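PDB 2CNQ: phosphoribosylaminoimidazole-succinocarboxamide synthase from Saccharomyces cerevisiae, which catalyses the ATP-dependent joining of carboxyaminoimidazole ribotide to L-aspartate, forming SAICAR in de novo purine biosynthesis. Local coordinates for residues A[257-263]-A[287-292]. Numbering follows the deposited sequence. Where two conformers were deposited one is given.
Sequences SYDKQFL and RTRAKY. With ADP (adenosine-5'-diphosphate), chain F; SO4 (sulfate ion), chain J.
Lys-291 reaches out from helix 282-300 and lies between two aromatic rings of the 257-263 segment. Its CE sits over one face of the Phe-262 ring, 3.4 Å from CD2. A bend at the end of the chain (chi4 -57°) brings NZ over the face of Tyr-258, 4.9 Å from the ring centroid, in a cation-pi contact. The same NZ donates to Ser-257 O at 2.7 Å, in the carbonyl plane, and to a water that also takes the N-H of Ser-257.

Phe-262 is directed at helix 282-300; with chi1 170° its ring is swung away from its own backbone N and lies across Lys-291. At its edge, Thr-288 OG1 lies in the ring plane, 3.3 Å from CD1; this hydroxyl is hydrogen-bonded to Ile-284 O. The far rim of the ring meets one face of the Arg-287 guanidinium, the planes 55° apart, with CE2 3.4 Å from NH2. Arg-287 NH1 makes a salt bridge to Asp-283.

Lys-260 and Tyr-292 run side by side, and Lys-260 CB lies 3.2 Å from Tyr-292 OH. That hydroxyl bonds to Asp-239. Lys-260 NZ bonds to Ser-40 O and reaches toward the ADP diphosphate, where its fine geometry is doubtful. Asp-259 OD1 accepts from Gln-261 N, a capping bond at the turn that leads into the helix, and also from Ser-257 OG.

The contact thus ties the turn carrying a nucleotide-binding lysine to helix 282-300. The carbonyl, the Tyr-258 face and a nearby sulfate, probably from the crystallisation liquor, probably stabilise the Lys-291 charge.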
ATOM      1  N   SER A 257      13.589  -0.535   9.117  1.00  7.07           N
ATOM      2  CA  SER A 257      12.536  -0.367   8.168  1.00  7.12           C
ATOM      3  C   SER A 257      12.964  -0.742   6.784  1.00  6.93           C
ATOM      4  O   SER A 257      14.043  -0.362   6.342  1.00  8.18           O
ATOM      5  CB  SER A 257      12.321   1.149   8.066  0.61  8.08           C
ATOM      6  OG  SER A 257      11.549   1.497   6.948  0.61  7.76           O
ATOM      7  N   TYR A 258      12.109  -1.427   6.066  1.00  6.08           N
ATOM      8  CA  TYR A 258      12.290  -1.586   4.653  1.00  6.03           C
ATOM      9  C   TYR A 258      11.052  -1.065   3.968  1.00  6.11           C
ATOM     10  O   TYR A 258      10.419  -1.724   3.164  1.00  6.97           O
ATOM     11  CB  TYR A 258      12.596  -3.012   4.286  1.00  6.53           C
ATOM     12  CG  TYR A 258      13.873  -3.409   4.936  1.00  6.74           C
ATOM     13  CD1 TYR A 258      15.056  -3.267   4.271  1.00  7.50           C
ATOM     14  CD2 TYR A 258      13.900  -3.851   6.236  1.00  6.67           C
ATOM     15  CE1 TYR A 258      16.251  -3.527   4.899  1.00  8.46           C
ATOM     16  CE2 TYR A 258      15.088  -4.131   6.868  1.00  7.40           C
ATOM     17  CZ  TYR A 258      16.249  -3.962   6.185  1.00  7.76           C
ATOM     18  OH  TYR A 258      17.447  -4.213   6.773  1.00 10.31           O
ATOM     19  N   ASP A 259      10.718   0.171   4.312  1.00  6.11           N
ATOM     20  CA  ASP A 259       9.417   0.693   4.012  1.00  6.27           C
ATOM     21  C   ASP A 259       9.396   2.148   4.378  1.00  6.13           C
ATOM     22  O   ASP A 259      10.392   2.749   4.720  1.00  7.25           O
ATOM     23  CB  ASP A 259       8.382  -0.105   4.785  1.00  6.79           C
ATOM     24  CG  ASP A 259       8.690  -0.124   6.247  1.00  7.32           C
ATOM     25  OD1 ASP A 259       8.905   0.959   6.799  1.00 11.68           O
ATOM     26  OD2 ASP A 259       8.851  -1.160   6.835  1.00  7.95           O
ATOM     27  N   LYS A 260       8.234   2.736   4.287  1.00  6.05           N
ATOM     28  CA  LYS A 260       8.096   4.141   4.501  1.00  6.19           C
ATOM     29  C   LYS A 260       8.402   4.540   5.904  1.00  6.20           C
ATOM     30  O   LYS A 260       8.581   5.715   6.151  1.00  6.59           O
ATOM     31  CB  LYS A 260       6.686   4.580   4.180  0.52  7.05           C
ATOM     32  CG  LYS A 260       6.597   6.088   4.012  0.52  7.55           C
ATOM     33  CD  LYS A 260       5.197   6.610   4.086  0.52  7.62           C
ATOM     34  CE  LYS A 260       4.337   6.107   2.984  0.52  8.33           C
ATOM     35  NZ  LYS A 260       3.181   7.027   2.768  0.52  9.89           N
ATOM     36  N   GLN A 261       8.382   3.618   6.842  1.00  6.40           N
ATOM     37  CA  GLN A 261       8.623   3.991   8.204  1.00  6.90           C
ATOM     38  C   GLN A 261       9.955   4.681   8.356  1.00  6.63           C
ATOM     39  O   GLN A 261      10.095   5.534   9.202  1.00  6.94           O
ATOM     40  CB  GLN A 261       8.537   2.804   9.145  1.00  6.75           C
ATOM     41  CG  GLN A 261       8.358   3.219  10.560  1.00  7.85           C
ATOM     42  CD  GLN A 261       7.029   3.889  10.755  1.00  8.22           C
ATOM     43  OE1 GLN A 261       6.030   3.450  10.214  1.00  8.77           O
ATOM     44  NE2 GLN A 261       7.013   4.962  11.523  1.00  9.79           N
ATOM     45  N   PHE A 262      10.927   4.353   7.541  1.00  6.68           N
ATOM     46  CA  PHE A 262      12.185   5.019   7.610  1.00  7.37           C
ATOM     47  C   PHE A 262      11.981   6.507   7.435  1.00  6.95           C
ATOM     48  O   PHE A 262      12.553   7.312   8.140  1.00  7.67           O
ATOM     49  CB  PHE A 262      13.058   4.491   6.516  1.00  8.04           C
ATOM     50  CG  PHE A 262      14.292   5.264   6.358  1.00  8.52           C
ATOM     51  CD1 PHE A 262      14.454   6.065   5.262  1.00  8.36           C
ATOM     52  CD2 PHE A 262      15.268   5.240   7.326  1.00 10.29           C
ATOM     53  CE1 PHE A 262      15.574   6.823   5.115  1.00 10.08           C
ATOM     54  CE2 PHE A 262      16.392   5.987   7.182  1.00 12.22           C
ATOM     55  CZ  PHE A 262      16.545   6.791   6.073  1.00 11.40           C
ATOM     56  N   LEU A 263      11.197   6.886   6.439  1.00  6.96           N
ATOM     57  CA  LEU A 263      10.964   8.284   6.168  1.00  7.02           C
ATOM     58  C   LEU A 263      10.134   8.879   7.243  1.00  6.82           C
ATOM     59  O   LEU A 263      10.423   9.955   7.708  1.00  7.23           O
ATOM     60  CB  LEU A 263      10.297   8.452   4.827  1.00  7.18           C
ATOM     61  CG  LEU A 263       9.888   9.876   4.535  1.00  7.08           C
ATOM     62  CD1 LEU A 263      11.077  10.816   4.476  1.00  8.61           C
ATOM     63  CD2 LEU A 263       9.079   9.934   3.275  1.00  8.76           C
ATOM     64  N   ARG A 287      18.286   6.469   0.718  1.00  7.87           N
ATOM     65  CA  ARG A 287      18.104   5.408   1.684  0.50  7.41           C
ATOM     66  C   ARG A 287      16.701   4.861   1.620  1.00  7.22           C
ATOM     67  O   ARG A 287      16.480   3.684   1.755  1.00  7.67           O
ATOM     68  CB  ARG A 287      18.435   5.934   3.061  0.50  7.48           C
ATOM     69  CG  ARG A 287      19.937   6.099   3.235  0.50  6.50           C
ATOM     70  CD  ARG A 287      20.296   6.966   4.406  0.50  8.67           C
ATOM     71  NE  ARG A 287      19.987   6.303   5.651  0.50  9.24           N
ATOM     72  CZ  ARG A 287      20.034   6.909   6.831  0.50 11.12           C
ATOM     73  NH1 ARG A 287      20.368   8.190   6.923  0.50 12.70           N
ATOM     74  NH2 ARG A 287      19.730   6.233   7.922  0.50 12.41           N
ATOM     75  N   THR A 288      15.755   5.748   1.418  1.00  7.23           N
ATOM     76  CA  THR A 288      14.394   5.303   1.276  1.00  6.68           C
ATOM     77  C   THR A 288      14.261   4.445   0.048  1.00  6.45           C
ATOM     78  O   THR A 288      13.690   3.382   0.078  1.00  6.63           O
ATOM     79  CB  THR A 288      13.471   6.501   1.157  1.00  6.82           C
ATOM     80  OG1 THR A 288      13.562   7.256   2.351  1.00  7.81           O
ATOM     81  CG2 THR A 288      12.059   6.084   1.002  1.00  8.05           C
ATOM     82  N   ARG A 289      14.778   4.933  -1.061  1.00  6.47           N
ATOM     83  CA  ARG A 289      14.684   4.225  -2.291  1.00  6.35           C
ATOM     84  C   ARG A 289      15.286   2.847  -2.132  1.00  6.15           C
ATOM     85  O   ARG A 289      14.740   1.862  -2.572  1.00  6.42           O
ATOM     86  CB  ARG A 289      15.381   4.998  -3.369  1.00  6.67           C
ATOM     87  CG  ARG A 289      15.098   4.468  -4.744  1.00  7.24           C
ATOM     88  CD  ARG A 289      15.787   5.317  -5.760  1.00  8.19           C
ATOM     89  NE  ARG A 289      15.471   4.943  -7.109  1.00  8.85           N
ATOM     90  CZ  ARG A 289      16.120   4.044  -7.815  1.00  9.32           C
ATOM     91  NH1 ARG A 289      17.131   3.396  -7.322  1.00  9.82           N
ATOM     92  NH2 ARG A 289      15.733   3.810  -9.047  1.00 10.95           N
ATOM     93  N   ALA A 290      16.438   2.802  -1.513  1.00  6.20           N
ATOM     94  CA  ALA A 290      17.137   1.547  -1.387  1.00  6.39           C
ATOM     95  C   ALA A 290      16.398   0.607  -0.504  1.00  5.91           C
ATOM     96  O   ALA A 290      16.397  -0.582  -0.742  1.00  6.15           O
ATOM     97  CB  ALA A 290      18.523   1.775  -0.882  1.00  6.74           C
ATOM     98  N   LYS A 291      15.794   1.094   0.554  1.00  5.68           N
ATOM     99  CA  LYS A 291      15.005   0.232   1.407  1.00  5.81           C
ATOM    100  C   LYS A 291      13.853  -0.345   0.654  1.00  5.90           C
ATOM    101  O   LYS A 291      13.540  -1.505   0.804  1.00  5.90           O
ATOM    102  CB  LYS A 291      14.524   1.023   2.601  1.00  6.25           C
ATOM    103  CG  LYS A 291      15.584   1.158   3.643  1.00  7.39           C
ATOM    104  CD  LYS A 291      15.156   2.143   4.740  1.00  8.63           C
ATOM    105  CE  LYS A 291      16.120   2.242   5.874  1.00 10.40           C
ATOM    106  NZ  LYS A 291      16.378   0.947   6.527  1.00 10.98           N
ATOM    107  N   TYR A 292      13.175   0.475  -0.134  1.00  5.77           N
ATOM    108  CA  TYR A 292      12.054  -0.015  -0.886  1.00  6.01           C
ATOM    109  C   TYR A 292      12.516  -1.064  -1.841  1.00  5.98           C
ATOM    110  O   TYR A 292      11.854  -2.072  -2.016  1.00  6.12           O
ATOM    111  CB  TYR A 292      11.382   1.104  -1.652  1.00  6.10           C
ATOM    112  CG  TYR A 292      10.385   1.891  -0.866  1.00  5.97           C
ATOM    113  CD1 TYR A 292       9.152   2.119  -1.408  1.00  6.06           C
ATOM    114  CD2 TYR A 292      10.662   2.409   0.380  1.00  6.08           C
ATOM    115  CE1 TYR A 292       8.209   2.853  -0.734  1.00  6.39           C
ATOM    116  CE2 TYR A 292       9.734   3.149   1.052  1.00  6.10           C
ATOM    117  CZ  TYR A 292       8.512   3.379   0.483  1.00  5.72           C
ATOM    118  OH  TYR A 292       7.644   4.126   1.182  1.00  6.45           O
TER
HETATM  119  PB  ADP F1311       0.549   9.025   3.890  0.30 15.89           P
HETATM  120  O1B ADP F1311       0.306  10.255   3.082  0.30 13.51           O
HETATM  121  O2B ADP F1311      -0.703   8.316   4.332  0.30 17.96           O
HETATM  122  O3B ADP F1311       1.585   8.150   3.222  0.20 17.22           O
HETATM  123  PA  ADP F1311       1.454   8.082   6.109  0.60 10.28           P
HETATM  124  O1A ADP F1311       2.500   8.160   7.153  0.60  6.79           O
HETATM  125  O2A ADP F1311       1.757   6.888   5.281  0.60  8.52           O
HETATM  126  O3A ADP F1311       1.198   9.414   5.307  0.60 12.19           O
HETATM  127  O5' ADP F1311       0.030   7.831   6.710  0.60 12.06           O
HETATM  128  C5' ADP F1311      -0.282   6.539   7.187  0.60 12.89           C
HETATM  129  C4' ADP F1311      -1.600   6.468   7.930  0.60 14.88           C
HETATM  130  O4' ADP F1311      -1.457   7.234   9.121  0.60 15.02           O
HETATM  131  C3' ADP F1311      -2.706   7.066   7.099  0.60 13.76           C
HETATM  132  O3' ADP F1311      -3.925   6.407   7.387  0.60 15.02           O
HETATM  133  C2' ADP F1311      -2.725   8.477   7.596  0.60 14.04           C
HETATM  134  O2' ADP F1311      -4.002   9.045   7.457  0.60 12.17           O
HETATM  135  C1' ADP F1311      -2.378   8.307   9.056  0.60 14.03           C
HETATM  136  N9  ADP F1311      -1.723   9.481   9.623  0.60 14.11           N
HETATM  137  C8  ADP F1311      -0.837  10.228   8.988  0.60 13.69           C
HETATM  138  N7  ADP F1311      -0.423  11.239   9.763  0.60 15.22           N
HETATM  139  C5  ADP F1311      -1.049  11.117  10.922  0.60 14.79           C
HETATM  140  C6  ADP F1311      -0.997  11.893  12.141  0.60 15.37           C
HETATM  141  N6  ADP F1311      -0.185  12.976  12.194  0.60 16.26           N
HETATM  142  N1  ADP F1311      -1.794  11.475  13.142  0.60 16.08           N
HETATM  143  C2  ADP F1311      -2.605  10.380  13.032  0.60 15.85           C
HETATM  144  N3  ADP F1311      -2.682   9.615  11.918  0.60 15.93           N
HETATM  145  C4  ADP F1311      -1.923   9.949  10.848  0.60 14.27           C
HETATM  146  S   SO4 J1315      18.740   1.758  -9.993  0.50 14.61           S
HETATM  147  O1  SO4 J1315      19.596   2.913 -10.253  0.50 17.91           O
HETATM  148  O2  SO4 J1315      19.191   0.619 -10.779  0.50 17.16           O
HETATM  149  O3  SO4 J1315      18.735   1.486  -8.569  0.50 14.07           O
HETATM  150  O4  SO4 J1315      17.377   2.055 -10.419  0.50 16.15           O
HETATM  151  O   HOH W   1      15.277   1.803   9.378  1.00 19.26           O